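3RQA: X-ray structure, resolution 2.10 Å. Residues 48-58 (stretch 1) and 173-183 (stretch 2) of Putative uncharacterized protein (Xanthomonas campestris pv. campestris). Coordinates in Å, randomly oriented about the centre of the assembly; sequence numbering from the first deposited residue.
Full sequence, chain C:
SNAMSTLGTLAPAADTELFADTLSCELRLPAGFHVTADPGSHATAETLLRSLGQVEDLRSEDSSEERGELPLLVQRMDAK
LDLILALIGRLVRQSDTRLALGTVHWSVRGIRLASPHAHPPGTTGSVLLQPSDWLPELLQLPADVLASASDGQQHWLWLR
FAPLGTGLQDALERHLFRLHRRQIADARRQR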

# COMPACT_ATOMS: atom_id res chain seq x y z
N LEU C 48 -11.37 -6.11 -10.84
CA LEU C 48 -10.02 -6.21 -11.33
C LEU C 48 -9.95 -5.97 -12.85
O LEU C 48 -9.15 -5.17 -13.33
CB LEU C 48 -9.44 -7.60 -11.01
CG LEU C 48 -8.18 -7.99 -11.80
CD1 LEU C 48 -7.10 -6.94 -11.59
CD2 LEU C 48 -7.69 -9.38 -11.38
N LEU C 49 -10.80 -6.69 -13.59
CA LEU C 49 -10.83 -6.60 -15.04
C LEU C 49 -11.23 -5.21 -15.56
O LEU C 49 -10.56 -4.64 -16.43
CB LEU C 49 -11.78 -7.67 -15.60
CG LEU C 49 -11.18 -9.01 -16.07
CD1 LEU C 49 -10.09 -9.46 -15.15
CD2 LEU C 49 -12.28 -10.06 -16.16
N ARG C 50 -12.31 -4.66 -15.02
CA ARG C 50 -12.77 -3.36 -15.45
C ARG C 50 -11.78 -2.25 -15.11
O ARG C 50 -11.43 -1.44 -15.96
CB ARG C 50 -14.13 -3.03 -14.83
CG ARG C 50 -15.28 -3.89 -15.36
CD ARG C 50 -16.63 -3.36 -14.87
NE ARG C 50 -17.73 -4.22 -15.27
CZ ARG C 50 -18.10 -4.45 -16.53
NH1 ARG C 50 -19.12 -5.27 -16.78
NH2 ARG C 50 -17.48 -3.86 -17.54
N SER C 51 -11.32 -2.22 -13.87
CA SER C 51 -10.37 -1.20 -13.44
C SER C 51 -9.12 -1.28 -14.29
O SER C 51 -8.58 -0.26 -14.72
CB SER C 51 -10.01 -1.41 -11.97
OG SER C 51 -11.17 -1.38 -11.16
N LEU C 52 -8.69 -2.51 -14.56
CA LEU C 52 -7.51 -2.77 -15.37
C LEU C 52 -7.70 -2.16 -16.77
O LEU C 52 -6.78 -1.57 -17.33
CB LEU C 52 -7.29 -4.28 -15.46
CG LEU C 52 -5.91 -4.86 -15.73
CD1 LEU C 52 -4.90 -4.31 -14.72
CD2 LEU C 52 -5.98 -6.39 -15.65
N GLY C 53 -8.90 -2.28 -17.31
CA GLY C 53 -9.17 -1.75 -18.63
C GLY C 53 -9.13 -0.23 -18.67
O GLY C 53 -8.57 0.38 -19.59
N GLN C 54 -9.71 0.39 -17.65
CA GLN C 54 -9.76 1.84 -17.58
C GLN C 54 -8.39 2.47 -17.48
O GLN C 54 -8.19 3.60 -17.93
CB GLN C 54 -10.61 2.28 -16.40
CG GLN C 54 -12.06 1.93 -16.56
CD GLN C 54 -12.88 2.44 -15.42
OE1 GLN C 54 -13.38 1.66 -14.59
NE2 GLN C 54 -13.02 3.76 -15.33
N VAL C 55 -7.44 1.75 -16.91
CA VAL C 55 -6.09 2.28 -16.76
C VAL C 55 -5.16 1.97 -17.93
O VAL C 55 -4.28 2.77 -18.26
CB VAL C 55 -5.44 1.76 -15.45
CG1 VAL C 55 -4.00 2.24 -15.33
CG2 VAL C 55 -6.26 2.22 -14.25
N GLU C 56 -5.37 0.84 -18.59
CA GLU C 56 -4.51 0.43 -19.69
C GLU C 56 -4.82 0.95 -21.09
O GLU C 56 -5.63 1.87 -21.29
CB GLU C 56 -4.45 -1.10 -19.75
CG GLU C 56 -3.60 -1.74 -18.65
CD GLU C 56 -3.61 -3.25 -18.73
OE1 GLU C 56 -2.84 -3.91 -17.99
OE2 GLU C 56 -4.40 -3.79 -19.53
N ASP C 57 -4.13 0.33 -22.06
CA ASP C 57 -4.21 0.60 -23.50
C ASP C 57 -3.71 2.02 -23.88
O ASP C 57 -4.46 2.86 -24.38
CB ASP C 57 -5.64 0.33 -24.06
CG ASP C 57 -5.70 -0.95 -24.97
OD1 ASP C 57 -6.03 -2.06 -24.47
OD2 ASP C 57 -5.38 -0.84 -26.20
N LEU C 58 -2.41 2.23 -23.63
CA LEU C 58 -1.69 3.48 -23.92
C LEU C 58 -2.56 4.76 -23.85
O LEU C 58 -2.90 5.19 -22.73
CB LEU C 58 -1.03 3.39 -25.30
CG LEU C 58 -0.29 4.66 -25.81
CD1 LEU C 58 0.97 4.90 -24.97
CD2 LEU C 58 0.08 4.48 -27.32
N GLU C 173 -15.69 -10.72 -21.29
CA GLU C 173 -15.88 -10.66 -22.73
C GLU C 173 -15.15 -9.43 -23.28
O GLU C 173 -14.43 -9.53 -24.27
CB GLU C 173 -17.38 -10.61 -23.08
CG GLU C 173 -18.00 -11.99 -23.27
CD GLU C 173 -19.51 -11.96 -23.30
OE1 GLU C 173 -20.09 -10.94 -23.75
OE2 GLU C 173 -20.13 -12.96 -22.88
N ARG C 174 -15.34 -8.29 -22.62
CA ARG C 174 -14.68 -7.06 -23.06
C ARG C 174 -13.17 -7.29 -23.01
O ARG C 174 -12.45 -6.95 -23.95
CB ARG C 174 -15.04 -5.88 -22.16
CG ARG C 174 -16.46 -5.38 -22.30
CD ARG C 174 -16.77 -4.40 -21.18
NE ARG C 174 -18.15 -3.92 -21.24
CZ ARG C 174 -18.56 -2.92 -22.01
NH1 ARG C 174 -17.71 -2.28 -22.80
NH2 ARG C 174 -19.84 -2.58 -22.00
N HIS C 175 -12.71 -7.87 -21.91
CA HIS C 175 -11.28 -8.12 -21.76
C HIS C 175 -10.71 -8.95 -22.91
O HIS C 175 -9.69 -8.59 -23.50
CB HIS C 175 -10.99 -8.84 -20.44
CG HIS C 175 -9.53 -9.08 -20.21
ND1 HIS C 175 -8.66 -8.06 -19.88
CD2 HIS C 175 -8.78 -10.19 -20.36
CE1 HIS C 175 -7.43 -8.54 -19.84
NE2 HIS C 175 -7.47 -9.83 -20.13
N LEU C 176 -11.38 -10.06 -23.22
CA LEU C 176 -10.93 -10.93 -24.30
C LEU C 176 -10.97 -10.19 -25.64
O LEU C 176 -10.02 -10.25 -26.43
CB LEU C 176 -11.79 -12.19 -24.38
CG LEU C 176 -11.51 -13.24 -23.29
CD1 LEU C 176 -12.52 -14.39 -23.43
CD2 LEU C 176 -10.09 -13.75 -23.44
N PHE C 177 -12.07 -9.47 -25.88
CA PHE C 177 -12.20 -8.73 -27.12
C PHE C 177 -11.03 -7.77 -27.27
O PHE C 177 -10.39 -7.74 -28.32
CB PHE C 177 -13.53 -7.98 -27.16
CG PHE C 177 -13.87 -7.43 -28.52
CD1 PHE C 177 -13.40 -6.19 -28.92
CD2 PHE C 177 -14.64 -8.17 -29.41
CE1 PHE C 177 -13.69 -5.69 -30.19
CE2 PHE C 177 -14.93 -7.69 -30.68
CZ PHE C 177 -14.46 -6.44 -31.07
N ARG C 178 -10.74 -6.99 -26.23
CA ARG C 178 -9.60 -6.05 -26.30
C ARG C 178 -8.29 -6.77 -26.61
O ARG C 178 -7.56 -6.38 -27.52
CB ARG C 178 -9.41 -5.29 -24.99
CG ARG C 178 -10.50 -4.31 -24.64
CD ARG C 178 -9.99 -3.30 -23.63
NE ARG C 178 -11.00 -3.02 -22.62
CZ ARG C 178 -11.28 -3.81 -21.59
NH1 ARG C 178 -12.22 -3.48 -20.72
NH2 ARG C 178 -10.58 -4.93 -21.41
N LEU C 179 -7.98 -7.81 -25.84
CA LEU C 179 -6.74 -8.56 -26.04
C LEU C 179 -6.60 -9.00 -27.49
O LEU C 179 -5.51 -8.96 -28.06
CB LEU C 179 -6.69 -9.80 -25.15
CG LEU C 179 -6.40 -9.64 -23.66
CD1 LEU C 179 -6.19 -11.02 -23.04
CD2 LEU C 179 -5.17 -8.79 -23.46
N HIS C 180 -7.72 -9.41 -28.07
CA HIS C 180 -7.73 -9.89 -29.44
C HIS C 180 -7.40 -8.82 -30.48
O HIS C 180 -6.55 -9.04 -31.35
CB HIS C 180 -9.09 -10.52 -29.76
CG HIS C 180 -9.17 -11.11 -31.13
ND1 HIS C 180 -9.28 -10.33 -32.27
CD2 HIS C 180 -9.08 -12.39 -31.57
CE1 HIS C 180 -9.26 -11.10 -33.34
NE2 HIS C 180 -9.14 -12.36 -32.94
N ARG C 181 -8.04 -7.66 -30.39
CA ARG C 181 -7.77 -6.61 -31.36
C ARG C 181 -6.35 -6.12 -31.21
O ARG C 181 -5.72 -5.73 -32.19
CB ARG C 181 -8.75 -5.44 -31.21
CG ARG C 181 -8.53 -4.57 -29.99
CD ARG C 181 -9.56 -3.45 -29.97
NE ARG C 181 -9.50 -2.66 -28.74
CZ ARG C 181 -10.52 -1.98 -28.24
NH1 ARG C 181 -11.69 -1.99 -28.88
NH2 ARG C 181 -10.39 -1.30 -27.11
N ARG C 182 -5.83 -6.15 -29.98
CA ARG C 182 -4.47 -5.70 -29.74
C ARG C 182 -3.46 -6.69 -30.33
O ARG C 182 -2.49 -6.27 -30.97
CB ARG C 182 -4.23 -5.50 -28.24
CG ARG C 182 -2.90 -4.79 -27.94
CD ARG C 182 -2.89 -4.07 -26.59
NE ARG C 182 -2.82 -4.97 -25.45
CZ ARG C 182 -3.88 -5.47 -24.81
NH1 ARG C 182 -5.11 -5.15 -25.20
NH2 ARG C 182 -3.71 -6.28 -23.77
N GLN C 183 -3.67 -7.99 -30.12
CA GLN C 183 -2.74 -8.98 -30.67
C GLN C 183 -2.70 -8.83 -32.19
O GLN C 183 -1.64 -8.89 -32.81
CB GLN C 183 -3.17 -10.41 -30.28
CG GLN C 183 -2.82 -10.81 -28.81
CD GLN C 183 -3.42 -12.15 -28.39
OE1 GLN C 183 -4.61 -12.23 -28.01
NE2 GLN C 183 -2.61 -13.22 -28.46
O HOH W 1 -9.86 -5.62 -18.66

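Two helices run side by side here, their N-to-C directions 38° apart and their axes no closer than 10.1 Å. Side chains and one ordered water occupy the space between them, and no direct hydrogen bond crosses it; the contact buries a modest 385 Å² in all.

Asp57 covers the most surface. It lies just past the end of the first helix, where Glu56 has already left helical phi/psi, and its CB points toward the second helix. There the carboxylate meets Arg182: OD1 of Asp57 sits 3.3 Å from NH1 of Arg182, a salt bridge. The oxygen lies well out of the guanidinium plane, so opposite charges attract without an N-H aimed at the acceptor. An acidic side chain suits this exposed position, where a carboxylate can stay solvated while it offsets the charge of Arg182.

His175 comes next. Its CA-to-CB bond points toward the first helix, and His175 CB lies 4.4 Å from Leu49 CG, a van der Waals contact between buried residues. The backbones are near each other here, with Leu49 CA 6.9 Å from His175 CA. The imidazole also contributes polar chemistry: water 1 lies 3.0 Å from His175 ND1 and donates to Leu49 O at 2.5 Å. That carbonyl also accepts the helical bond from Gly53 N, 3.0 Å away, so the water links the helices without displacing it.

Arg178 joins the same water through NH2, which donates to the water oxygen at 2.9 Å in a weak bond. One face of its guanidinium lies over Gly53, with NH1 4.1 Å from Gly53 CA. Glycine suits this position: an ideal CB here would point toward the second helix and fall 2.6 Å from Arg178 NH1, a clash.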